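Local coordinates for uncharacterized protein (Desulfotomaculum acetoxidans, PDB 3U4Y), which is of unknown function but folds as a seven-bladed beta-propeller related to the lactonase family, at residues A[272-282]-A[316-324]; A[137-145]-A[153-161]. All coordinates share one frame; numbering follows the deposited sequence.

Contact 1: A[272-282]-A[316-324]; sequences LFGANQMALNK and NGGIAICHP
The innermost strands of two neighbouring propeller blades meet here, with Ala279 of strand 278-280 facing Ile319 and Ile321 of strand 319-321. The strand axes run nearly parallel, 5° apart, with a closest approach of 6.2 Å. They belong to different sheets, and side chains fill the seam. The CB of Ala279 touches Ile321 CG1 at 3.4 Å and, more loosely, Ile319 CG1 at 4.2 Å. Ile319 turns its other branch to the backbone: CG2 lies 3.4 Å from Met278 N. Beside it, Asn276 O accepts a weak bond from Ile319 N and a CA-H contact from Gly318.

Strand 319-321 is C-terminal, yet it completes the sheet of the N-terminal strands 11-16, 21-26 and 32-37. This is the "velcro" closure seen in many propellers, in which one blade is built from both chain ends. Cys322, next to this strand, forms a disulfide with Cys51.

At one end of the seam, the His323 ring reaches back across to the other segment. With CG anti to the carbonyl carbon (chi1 -72°), the ring is placed so that NE2 donates to Leu280 O at 2.6 Å, with the acceptor close to the ring plane, and more weakly to Asn281 O. The ring edge also meets Lys282, whose CA is 3.5 Å from His323 CD2. At the other end, Leu272 CD1 rests 3.6 Å from Gly317 CA.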
ATOM      1  N   LEU A 272      -6.875   8.790   3.058  1.00 30.07           N
ATOM      2  CA  LEU A 272      -6.254   8.104   1.927  1.00 28.68           C
ATOM      3  C   LEU A 272      -6.507   6.586   1.957  1.00 32.26           C
ATOM      4  O   LEU A 272      -5.757   5.813   1.382  1.00 37.60           O
ATOM      5  CB  LEU A 272      -4.762   8.415   1.887  1.00 11.67           C
ATOM      6  CG  LEU A 272      -4.435   9.896   1.777  1.00 12.27           C
ATOM      7  CD1 LEU A 272      -2.958  10.107   1.835  1.00 20.51           C
ATOM      8  CD2 LEU A 272      -4.951  10.412   0.470  1.00 35.29           C
ATOM      9  N   PHE A 273      -7.555   6.186   2.673  1.00 33.39           N
ATOM     10  CA  PHE A 273      -8.114   4.826   2.674  1.00 38.62           C
ATOM     11  C   PHE A 273      -7.218   3.593   2.448  1.00 36.69           C
ATOM     12  O   PHE A 273      -7.556   2.711   1.634  1.00 25.26           O
ATOM     13  CB  PHE A 273      -9.320   4.795   1.738  1.00 47.31           C
ATOM     14  CG  PHE A 273     -10.233   5.940   1.949  1.00 44.25           C
ATOM     15  CD1 PHE A 273     -11.322   5.821   2.784  1.00 52.52           C
ATOM     16  CD2 PHE A 273      -9.955   7.166   1.368  1.00 40.50           C
ATOM     17  CE1 PHE A 273     -12.144   6.900   3.010  1.00 61.35           C
ATOM     18  CE2 PHE A 273     -10.767   8.246   1.582  1.00 40.29           C
ATOM     19  CZ  PHE A 273     -11.869   8.119   2.400  1.00 54.16           C
ATOM     20  N   GLY A 274      -6.111   3.527   3.192  1.00 34.89           N
ATOM     21  CA  GLY A 274      -5.280   2.336   3.246  1.00 28.05           C
ATOM     22  C   GLY A 274      -4.038   2.448   2.392  1.00 34.08           C
ATOM     23  O   GLY A 274      -3.260   1.486   2.239  1.00 44.77           O
ATOM     24  N   ALA A 275      -3.845   3.638   1.842  1.00 20.87           N
ATOM     25  CA  ALA A 275      -2.811   3.843   0.855  1.00 17.50           C
ATOM     26  C   ALA A 275      -1.459   4.014   1.508  1.00 27.79           C
ATOM     27  O   ALA A 275      -1.288   4.860   2.389  1.00 29.34           O
ATOM     28  CB  ALA A 275      -3.132   5.036  -0.001  1.00 14.55           C
ATOM     29  N   ASN A 276      -0.489   3.223   1.062  1.00 33.53           N
ATOM     30  CA  ASN A 276       0.827   3.269   1.673  1.00 34.03           C
ATOM     31  C   ASN A 276       1.507   4.606   1.517  1.00 26.19           C
ATOM     32  O   ASN A 276       1.697   5.094   0.409  1.00 26.53           O
ATOM     33  CB  ASN A 276       1.672   2.113   1.184  1.00 37.05           C
ATOM     34  CG  ASN A 276       1.149   0.800   1.695  1.00 47.95           C
ATOM     35  OD1 ASN A 276       1.027   0.611   2.904  1.00 62.26           O
ATOM     36  ND2 ASN A 276       0.775  -0.090   0.789  1.00 44.63           N
ATOM     37  N   GLN A 277       1.815   5.222   2.649  1.00 20.82           N
ATOM     38  CA  GLN A 277       2.473   6.513   2.650  1.00 26.04           C
ATOM     39  C   GLN A 277       3.942   6.382   3.009  1.00 28.21           C
ATOM     40  O   GLN A 277       4.516   7.325   3.536  1.00 40.05           O
ATOM     41  CB  GLN A 277       1.826   7.467   3.652  1.00 23.23           C
ATOM     42  CG  GLN A 277       0.338   7.753   3.462  1.00 35.14           C
ATOM     43  CD  GLN A 277      -0.162   8.819   4.448  1.00 45.79           C
ATOM     44  OE1 GLN A 277      -0.077  10.023   4.179  1.00 49.04           O
ATOM     45  NE2 GLN A 277      -0.659   8.377   5.602  1.00 38.54           N
HETATM   46  N   MSE A 278       4.543   5.222   2.744  1.00 30.33           N
HETATM   47  CA  MSE A 278       5.961   5.003   3.048  1.00 29.56           C
HETATM   48  C   MSE A 278       6.515   3.874   2.196  1.00 29.60           C
HETATM   49  O   MSE A 278       5.838   2.873   1.979  1.00 33.69           O
HETATM   50  CB  MSE A 278       6.149   4.669   4.527  1.00 31.76           C
HETATM   51  CG  MSE A 278       7.572   4.857   5.094  1.00 35.05           C
HETATM   52 SE   MSE A 278       7.743   4.287   6.996  0.92 56.12          SE
HETATM   53  CE  MSE A 278       8.595   5.861   7.684  1.00 22.00           C
ATOM     54  N   ALA A 279       7.736   4.040   1.695  1.00 23.35           N
ATOM     55  CA  ALA A 279       8.374   2.988   0.913  1.00 29.49           C
ATOM     56  C   ALA A 279       9.860   2.937   1.177  1.00 34.32           C
ATOM     57  O   ALA A 279      10.472   3.946   1.525  1.00 38.21           O
ATOM     58  CB  ALA A 279       8.123   3.185  -0.557  1.00 39.08           C
ATOM     59  N   LEU A 280      10.425   1.748   0.994  1.00 35.97           N
ATOM     60  CA  LEU A 280      11.848   1.481   1.181  1.00 38.64           C
ATOM     61  C   LEU A 280      12.513   1.524  -0.198  1.00 28.83           C
ATOM     62  O   LEU A 280      11.994   0.928  -1.140  1.00 27.61           O
ATOM     63  CB  LEU A 280      11.970   0.067   1.769  1.00 39.59           C
ATOM     64  CG  LEU A 280      12.862  -0.441   2.909  1.00 34.22           C
ATOM     65  CD1 LEU A 280      13.413   0.644   3.799  1.00 32.28           C
ATOM     66  CD2 LEU A 280      12.067  -1.441   3.723  1.00 31.28           C
ATOM     67  N   ASN A 281      13.638   2.222  -0.342  1.00 24.32           N
ATOM     68  CA  ASN A 281      14.429   2.104  -1.584  1.00 33.73           C
ATOM     69  C   ASN A 281      14.792   0.636  -1.840  1.00 44.24           C
ATOM     70  O   ASN A 281      14.602  -0.203  -0.958  1.00 46.33           O
ATOM     71  CB  ASN A 281      15.680   3.008  -1.566  1.00 25.87           C
ATOM     72  CG  ASN A 281      16.694   2.619  -0.487  1.00 28.84           C
ATOM     73  OD1 ASN A 281      16.347   2.037   0.536  1.00 30.18           O
ATOM     74  ND2 ASN A 281      17.957   2.949  -0.725  1.00 36.91           N
ATOM     75  N   LYS A 282      15.296   0.338  -3.034  1.00 46.78           N
ATOM     76  CA  LYS A 282      15.634  -1.033  -3.401  1.00 46.86           C
ATOM     77  C   LYS A 282      16.757  -1.593  -2.533  1.00 45.40           C
ATOM     78  O   LYS A 282      16.923  -2.807  -2.426  1.00 42.24           O
ATOM     79  CB  LYS A 282      16.016  -1.115  -4.880  1.00 37.97           C
ATOM     80  CG  LYS A 282      17.326  -0.425  -5.225  1.00 34.02           C
ATOM     81  CD  LYS A 282      17.861  -0.902  -6.566  1.00 40.32           C
ATOM     82  CE  LYS A 282      18.034   0.255  -7.535  1.00 57.47           C
ATOM     83  NZ  LYS A 282      17.751  -0.149  -8.940  1.00 69.40           N
ATOM     84  N   ASN A 316       0.771  13.914  -1.383  1.00 25.99           N
ATOM     85  CA  ASN A 316      -0.625  13.798  -1.031  1.00 22.37           C
ATOM     86  C   ASN A 316      -1.209  12.509  -1.586  1.00 20.97           C
ATOM     87  O   ASN A 316      -1.871  12.502  -2.600  1.00 24.52           O
ATOM     88  CB  ASN A 316      -1.370  14.998  -1.593  1.00 23.31           C
ATOM     89  CG  ASN A 316      -2.651  15.303  -0.849  1.00 34.44           C
ATOM     90  OD1 ASN A 316      -3.154  14.503  -0.056  1.00 35.29           O
ATOM     91  ND2 ASN A 316      -3.198  16.475  -1.117  1.00 43.42           N
ATOM     92  N   GLY A 317      -0.959  11.403  -0.917  1.00 34.58           N
ATOM     93  CA  GLY A 317      -1.436  10.137  -1.427  1.00 32.22           C
ATOM     94  C   GLY A 317      -0.372   9.061  -1.387  1.00 31.63           C
ATOM     95  O   GLY A 317       0.685   9.233  -0.773  1.00 31.18           O
ATOM     96  N   GLY A 318      -0.665   7.948  -2.050  1.00 27.36           N
ATOM     97  CA  GLY A 318       0.194   6.785  -2.033  1.00 33.72           C
ATOM     98  C   GLY A 318       1.581   7.047  -2.586  1.00 46.20           C
ATOM     99  O   GLY A 318       1.863   8.116  -3.145  1.00 48.73           O
ATOM    100  N   ILE A 319       2.451   6.055  -2.421  1.00 40.48           N
ATOM    101  CA  ILE A 319       3.823   6.130  -2.886  1.00 30.90           C
ATOM    102  C   ILE A 319       4.332   4.730  -3.120  1.00 30.78           C
ATOM    103  O   ILE A 319       4.020   3.817  -2.351  1.00 38.65           O
ATOM    104  CB  ILE A 319       4.728   6.835  -1.864  1.00 30.79           C
ATOM    105  CG1 ILE A 319       6.202   6.589  -2.178  1.00 22.99           C
ATOM    106  CG2 ILE A 319       4.437   6.358  -0.461  1.00 31.01           C
ATOM    107  CD1 ILE A 319       7.119   7.493  -1.373  1.00 22.30           C
ATOM    108  N   ALA A 320       5.106   4.565  -4.191  1.00 27.05           N
ATOM    109  CA  ALA A 320       5.684   3.275  -4.559  1.00 30.54           C
ATOM    110  C   ALA A 320       7.092   3.452  -5.071  1.00 38.22           C
ATOM    111  O   ALA A 320       7.404   4.439  -5.722  1.00 45.71           O
ATOM    112  CB  ALA A 320       4.848   2.584  -5.610  1.00 22.13           C
ATOM    113  N   ILE A 321       7.951   2.490  -4.776  1.00 36.25           N
ATOM    114  CA  ILE A 321       9.311   2.567  -5.259  1.00 31.42           C
ATOM    115  C   ILE A 321       9.623   1.339  -6.107  1.00 41.89           C
ATOM    116  O   ILE A 321       9.007   0.291  -5.949  1.00 43.64           O
ATOM    117  CB  ILE A 321      10.291   2.758  -4.095  1.00 28.41           C
ATOM    118  CG1 ILE A 321       9.933   4.037  -3.337  1.00 27.02           C
ATOM    119  CG2 ILE A 321      11.701   2.804  -4.590  1.00 24.74           C
ATOM    120  CD1 ILE A 321      11.070   4.670  -2.586  1.00 25.21           C
ATOM    121  N   CYS A 322      10.553   1.490  -7.041  1.00 57.06           N
ATOM    122  CA  CYS A 322      10.902   0.417  -7.953  1.00 52.75           C
ATOM    123  C   CYS A 322      11.631  -0.700  -7.219  1.00 52.41           C
ATOM    124  O   CYS A 322      12.617  -0.445  -6.523  1.00 57.11           O
ATOM    125  CB  CYS A 322      11.790   0.959  -9.067  1.00 45.45           C
ATOM    126  SG  CYS A 322      12.114  -0.261 -10.330  1.00 67.04           S
ATOM    127  N   HIS A 323      11.147  -1.930  -7.368  1.00 45.49           N
ATOM    128  CA  HIS A 323      11.779  -3.082  -6.718  1.00 43.09           C
ATOM    129  C   HIS A 323      11.768  -4.257  -7.663  1.00 50.91           C
ATOM    130  O   HIS A 323      10.771  -4.969  -7.754  1.00 62.90           O
ATOM    131  CB  HIS A 323      11.024  -3.493  -5.445  1.00 47.54           C
ATOM    132  CG  HIS A 323      11.178  -2.539  -4.302  1.00 57.40           C
ATOM    133  ND1 HIS A 323      10.150  -2.253  -3.429  1.00 50.88           N
ATOM    134  CD2 HIS A 323      12.237  -1.809  -3.881  1.00 70.49           C
ATOM    135  CE1 HIS A 323      10.565  -1.382  -2.530  1.00 54.50           C
ATOM    136  NE2 HIS A 323      11.833  -1.099  -2.777  1.00 64.95           N
ATOM    137  N   PRO A 324      12.866  -4.464  -8.390  1.00 44.86           N
ATOM    138  CA  PRO A 324      12.862  -5.662  -9.229  1.00 45.29           C
ATOM    139  C   PRO A 324      13.062  -6.939  -8.416  1.00 70.11           C
ATOM    140  O   PRO A 324      13.706  -6.933  -7.358  1.00 69.15           O
ATOM    141  CB  PRO A 324      14.019  -5.430 -10.183  1.00 35.43           C
ATOM    142  CG  PRO A 324      14.852  -4.357  -9.557  1.00 28.29           C
ATOM    143  CD  PRO A 324      13.982  -3.551  -8.691  1.00 35.78           C
TER

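Contact 2: A[137-145]-A[153-161]; sequences PNGNGLILI and VRRFKIDAD
Ile143 N donates to Phe156 O at 2.9 Å, from above the carbonyl plane. The Ile143-Phe156 pair lies in a beta hairpin, strands 142-147 and 152-158, the two middle strands of one four-stranded propeller blade. Ile145 and Arg154 form the next hydrogen-bonded pair: Ile145 N donates to Arg154 O and Arg154 N to Ile145 O, each at 3.0 Å. Beyond the other end, Ile158 N reaches Gly141 O in the carbonyl plane.

The two faces differ. Ile143, Ile145, Arg154 and Phe156 share one. There Ile145 CD1 meets the Phe156 ring obliquely, near CE2. With CG1 of Ile143 beside its backbone N (chi1 -65°), CD1 extends to Ile158 CG2 at 3.7 Å. Met110 of strand 109-114, in the preceding blade, packs against both Ile143 and Ile145. The long arm of Arg154 leaves this contact and forms salt bridges with Asp166 and Glu170.

Leu142, Leu144, Arg155 and Lys157 lie on the other face. Leu142 CD1 sits 3.5 Å from Arg155 NE, and the two side chains cross at about a right angle. The extended Arg155 chain carries its guanidinium on to Gln169 and Glu209. Leu144 CD1 packs on Arg155 CB. Phe183 of the next blade touches Leu142 and Leu144.

An Asx turn leads into the first strand: Asn140 OD1 accepts from Leu142 N and also binds Ser136 OG. Near this turn, the bent Lys157 chain brings its CD to 3.4 Å from Gly141 O.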
ATOM      1  N   PRO A 137       1.835 -12.703  -1.786  1.00 37.44           N
ATOM      2  CA  PRO A 137       2.863 -12.982  -2.786  1.00 28.96           C
ATOM      3  C   PRO A 137       3.039 -14.487  -3.076  1.00 29.46           C
ATOM      4  O   PRO A 137       3.671 -14.815  -4.051  1.00 28.82           O
ATOM      5  CB  PRO A 137       4.125 -12.374  -2.161  1.00 30.65           C
ATOM      6  CG  PRO A 137       3.627 -11.424  -1.047  1.00 18.84           C
ATOM      7  CD  PRO A 137       2.407 -12.126  -0.555  1.00 30.65           C
ATOM      8  N   ASN A 138       2.486 -15.382  -2.262  1.00 39.80           N
ATOM      9  CA  ASN A 138       2.541 -16.820  -2.559  1.00 35.45           C
ATOM     10  C   ASN A 138       2.285 -17.125  -4.014  1.00 35.05           C
ATOM     11  O   ASN A 138       3.046 -17.841  -4.645  1.00 48.78           O
ATOM     12  CB  ASN A 138       1.485 -17.624  -1.782  1.00 36.99           C
ATOM     13  CG  ASN A 138       1.668 -17.561  -0.287  1.00 64.31           C
ATOM     14  OD1 ASN A 138       0.793 -17.988   0.470  1.00 79.06           O
ATOM     15  ND2 ASN A 138       2.799 -17.025   0.155  1.00 70.18           N
ATOM     16  N   GLY A 139       1.186 -16.600  -4.534  1.00 21.35           N
ATOM     17  CA  GLY A 139       0.594 -17.140  -5.732  1.00 17.14           C
ATOM     18  C   GLY A 139      -0.618 -17.986  -5.380  1.00 45.76           C
ATOM     19  O   GLY A 139      -1.258 -18.571  -6.253  1.00 61.02           O
ATOM     20  N   ASN A 140      -0.942 -18.059  -4.094  1.00 46.42           N
ATOM     21  CA  ASN A 140      -2.122 -18.795  -3.675  1.00 38.58           C
ATOM     22  C   ASN A 140      -3.346 -17.931  -3.846  1.00 40.87           C
ATOM     23  O   ASN A 140      -4.469 -18.416  -3.725  1.00 49.67           O
ATOM     24  CB  ASN A 140      -2.011 -19.262  -2.227  1.00 47.13           C
ATOM     25  CG  ASN A 140      -1.992 -18.114  -1.248  1.00 59.56           C
ATOM     26  OD1 ASN A 140      -2.159 -16.959  -1.633  1.00 64.35           O
ATOM     27  ND2 ASN A 140      -1.795 -18.423   0.029  1.00 65.98           N
ATOM     28  N   GLY A 141      -3.120 -16.643  -4.115  1.00 36.73           N
ATOM     29  CA  GLY A 141      -4.194 -15.727  -4.479  1.00 37.01           C
ATOM     30  C   GLY A 141      -5.151 -15.295  -3.375  1.00 31.97           C
ATOM     31  O   GLY A 141      -6.301 -14.935  -3.627  1.00 20.50           O
ATOM     32  N   LEU A 142      -4.668 -15.333  -2.143  1.00 37.17           N
ATOM     33  CA  LEU A 142      -5.433 -14.869  -1.010  1.00 31.32           C
ATOM     34  C   LEU A 142      -5.403 -13.351  -0.908  1.00 39.51           C
ATOM     35  O   LEU A 142      -4.360 -12.724  -1.104  1.00 40.90           O
ATOM     36  CB  LEU A 142      -4.857 -15.454   0.260  1.00 21.98           C
ATOM     37  CG  LEU A 142      -5.311 -14.733   1.523  1.00 28.12           C
ATOM     38  CD1 LEU A 142      -6.764 -15.107   1.821  1.00 10.78           C
ATOM     39  CD2 LEU A 142      -4.365 -15.065   2.668  1.00  9.68           C
ATOM     40  N   ILE A 143      -6.558 -12.785  -0.572  1.00 36.69           N
ATOM     41  CA  ILE A 143      -6.736 -11.354  -0.393  1.00 30.92           C
ATOM     42  C   ILE A 143      -7.382 -11.054   0.957  1.00 31.47           C
ATOM     43  O   ILE A 143      -8.344 -11.696   1.371  1.00 34.47           O
ATOM     44  CB  ILE A 143      -7.697 -10.800  -1.437  1.00 32.69           C
ATOM     45  CG1 ILE A 143      -7.114 -10.939  -2.835  1.00 35.21           C
ATOM     46  CG2 ILE A 143      -8.022  -9.348  -1.134  1.00 34.00           C
ATOM     47  CD1 ILE A 143      -8.164 -10.844  -3.912  1.00 36.97           C
ATOM     48  N   LEU A 144      -6.865 -10.045   1.626  1.00 22.29           N
ATOM     49  CA  LEU A 144      -7.376  -9.666   2.916  1.00 23.77           C
ATOM     50  C   LEU A 144      -7.558  -8.180   2.918  1.00 29.91           C
ATOM     51  O   LEU A 144      -6.739  -7.454   2.361  1.00 35.28           O
ATOM     52  CB  LEU A 144      -6.361 -10.012   4.005  1.00 28.28           C
ATOM     53  CG  LEU A 144      -6.417 -11.269   4.873  1.00 23.87           C
ATOM     54  CD1 LEU A 144      -6.962 -12.482   4.142  1.00 26.52           C
ATOM     55  CD2 LEU A 144      -5.010 -11.509   5.369  1.00 18.66           C
ATOM     56  N   ILE A 145      -8.618  -7.728   3.584  1.00 29.94           N
ATOM     57  CA  ILE A 145      -8.928  -6.312   3.696  1.00 18.76           C
ATOM     58  C   ILE A 145      -9.292  -6.037   5.130  1.00 19.17           C
ATOM     59  O   ILE A 145      -9.728  -6.936   5.833  1.00 28.51           O
ATOM     60  CB  ILE A 145     -10.145  -5.945   2.834  1.00 23.79           C
ATOM     61  CG1 ILE A 145     -11.351  -6.774   3.282  1.00 28.52           C
ATOM     62  CG2 ILE A 145      -9.849  -6.149   1.354  1.00 11.35           C
ATOM     63  CD1 ILE A 145     -12.671  -6.216   2.883  1.00 31.79           C
ATOM     64  N   VAL A 153     -10.538  -8.495  10.212  1.00 24.99           N
ATOM     65  CA  VAL A 153     -10.146  -8.488   8.792  1.00 29.48           C
ATOM     66  C   VAL A 153     -10.861  -9.605   8.039  1.00 27.41           C
ATOM     67  O   VAL A 153     -11.088 -10.680   8.589  1.00 20.82           O
ATOM     68  CB  VAL A 153      -8.609  -8.554   8.537  1.00  7.39           C
ATOM     69  CG1 VAL A 153      -7.849  -7.946   9.683  1.00 24.75           C
ATOM     70  CG2 VAL A 153      -8.179  -9.952   8.331  1.00  9.29           C
ATOM     71  N   ARG A 154     -11.236  -9.333   6.790  1.00 26.84           N
ATOM     72  CA  ARG A 154     -12.002 -10.287   5.992  1.00 18.71           C
ATOM     73  C   ARG A 154     -11.182 -10.836   4.845  1.00 25.84           C
ATOM     74  O   ARG A 154     -10.338 -10.131   4.289  1.00 25.57           O
ATOM     75  CB  ARG A 154     -13.252  -9.629   5.449  1.00 15.54           C
ATOM     76  CG  ARG A 154     -14.219 -10.591   4.809  1.00 23.70           C
ATOM     77  CD  ARG A 154     -15.581  -9.968   4.851  1.00 32.04           C
ATOM     78  NE  ARG A 154     -16.582 -10.636   4.036  1.00 31.37           N
ATOM     79  CZ  ARG A 154     -17.880 -10.616   4.317  1.00 22.80           C
ATOM     80  NH1 ARG A 154     -18.739 -11.235   3.532  1.00 22.86           N
ATOM     81  NH2 ARG A 154     -18.315 -10.000   5.404  1.00 21.16           N
ATOM     82  N   ARG A 155     -11.453 -12.088   4.484  1.00 27.94           N
ATOM     83  CA  ARG A 155     -10.644 -12.807   3.506  1.00 31.13           C
ATOM     84  C   ARG A 155     -11.312 -13.008   2.156  1.00 35.99           C
ATOM     85  O   ARG A 155     -12.372 -13.622   2.064  1.00 37.48           O
ATOM     86  CB  ARG A 155     -10.259 -14.171   4.062  1.00 36.96           C
ATOM     87  CG  ARG A 155     -10.120 -15.195   2.981  1.00 36.87           C
ATOM     88  CD  ARG A 155      -9.732 -16.564   3.469  1.00 33.71           C
ATOM     89  NE  ARG A 155      -9.398 -17.353   2.291  1.00 44.59           N
ATOM     90  CZ  ARG A 155      -9.705 -18.630   2.113  1.00 33.84           C
ATOM     91  NH1 ARG A 155     -10.347 -19.311   3.045  1.00 19.24           N
ATOM     92  NH2 ARG A 155      -9.356 -19.221   0.987  1.00 37.53           N
ATOM     93  N   PHE A 156     -10.664 -12.525   1.100  1.00 43.96           N
ATOM     94  CA  PHE A 156     -11.179 -12.711  -0.256  1.00 36.53           C
ATOM     95  C   PHE A 156     -10.301 -13.575  -1.148  1.00 27.31           C
ATOM     96  O   PHE A 156      -9.213 -13.995  -0.762  1.00 28.22           O
ATOM     97  CB  PHE A 156     -11.397 -11.366  -0.920  1.00 30.35           C
ATOM     98  CG  PHE A 156     -12.487 -10.563  -0.294  1.00 34.18           C
ATOM     99  CD1 PHE A 156     -13.728 -10.459  -0.908  1.00 39.94           C
ATOM    100  CD2 PHE A 156     -12.278  -9.916   0.914  1.00 35.19           C
ATOM    101  CE1 PHE A 156     -14.742  -9.716  -0.337  1.00 35.94           C
ATOM    102  CE2 PHE A 156     -13.288  -9.172   1.497  1.00 37.87           C
ATOM    103  CZ  PHE A 156     -14.524  -9.074   0.869  1.00 37.39           C
ATOM    104  N   LYS A 157     -10.794 -13.826  -2.355  1.00 25.40           N
ATOM    105  CA  LYS A 157     -10.095 -14.666  -3.318  1.00 32.77           C
ATOM    106  C   LYS A 157     -10.009 -14.030  -4.700  1.00 41.38           C
ATOM    107  O   LYS A 157     -10.938 -13.356  -5.144  1.00 50.99           O
ATOM    108  CB  LYS A 157     -10.813 -16.000  -3.446  1.00 31.60           C
ATOM    109  CG  LYS A 157      -9.931 -17.181  -3.162  1.00 35.34           C
ATOM    110  CD  LYS A 157      -8.805 -17.237  -4.142  1.00 40.24           C
ATOM    111  CE  LYS A 157      -8.538 -18.665  -4.556  1.00 47.94           C
ATOM    112  NZ  LYS A 157      -7.521 -18.690  -5.633  1.00 51.61           N
ATOM    113  N   ILE A 158      -8.887 -14.243  -5.375  1.00 33.28           N
ATOM    114  CA  ILE A 158      -8.790 -13.960  -6.803  1.00 27.62           C
ATOM    115  C   ILE A 158      -8.180 -15.149  -7.501  1.00 33.51           C
ATOM    116  O   ILE A 158      -7.134 -15.643  -7.083  1.00 38.16           O
ATOM    117  CB  ILE A 158      -7.936 -12.718  -7.116  1.00 28.79           C
ATOM    118  CG1 ILE A 158      -7.891 -12.478  -8.628  1.00 37.61           C
ATOM    119  CG2 ILE A 158      -6.525 -12.845  -6.548  1.00 18.04           C
ATOM    120  CD1 ILE A 158      -7.279 -11.138  -9.028  1.00 37.06           C
ATOM    121  N   ASP A 159      -8.829 -15.621  -8.558  1.00 40.07           N
ATOM    122  CA  ASP A 159      -8.302 -16.768  -9.288  1.00 43.50           C
ATOM    123  C   ASP A 159      -7.373 -16.380 -10.443  1.00 47.25           C
ATOM    124  O   ASP A 159      -6.971 -15.210 -10.582  1.00 38.76           O
ATOM    125  CB  ASP A 159      -9.426 -17.689  -9.763  1.00 52.45           C
ATOM    126  CG  ASP A 159     -10.331 -17.034 -10.781  1.00 73.80           C
ATOM    127  OD1 ASP A 159      -9.868 -16.130 -11.513  1.00 74.40           O
ATOM    128  OD2 ASP A 159     -11.513 -17.435 -10.849  1.00 84.24           O
ATOM    129  N   ALA A 160      -7.032 -17.388 -11.249  1.00 53.16           N
ATOM    130  CA  ALA A 160      -6.141 -17.260 -12.401  1.00 46.05           C
ATOM    131  C   ALA A 160      -6.691 -16.296 -13.457  1.00 46.97           C
ATOM    132  O   ALA A 160      -5.930 -15.651 -14.188  1.00 33.83           O
ATOM    133  CB  ALA A 160      -5.931 -18.610 -13.004  1.00 38.14           C
ATOM    134  N   ASP A 161      -8.018 -16.203 -13.510  1.00 53.48           N
ATOM    135  CA  ASP A 161      -8.734 -15.349 -14.450  1.00 54.39           C
ATOM    136  C   ASP A 161      -8.948 -13.923 -13.967  1.00 50.21           C
ATOM    137  O   ASP A 161      -9.251 -13.048 -14.769  1.00 54.00           O
ATOM    138  CB  ASP A 161     -10.111 -15.941 -14.756  1.00 67.67           C
ATOM    139  CG  ASP A 161     -10.031 -17.242 -15.526  1.00 82.64           C
ATOM    140  OD1 ASP A 161      -8.947 -17.556 -16.076  1.00 69.93           O
ATOM    141  OD2 ASP A 161     -11.067 -17.942 -15.589  1.00 94.75           O
TER

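In the fold
The two contacts show different levels of the same propeller. Contact 2 lies within one blade, where hydrogen bonds pair its two middle strands. Contact 1 lies between two blades, where the innermost strands run side by side and are joined largely by side chains. Contact 1 is also the more central: its centre is 6 Å from the centre of the chain, against 15 Å for contact 2. The contact centres are 20 Å apart. Their nearest atoms are about 9 Å apart, so they do not touch. Contact 2 is complete in the chain before contact 1 begins. The protein has no assigned function, so neither contact can be tied to an active site.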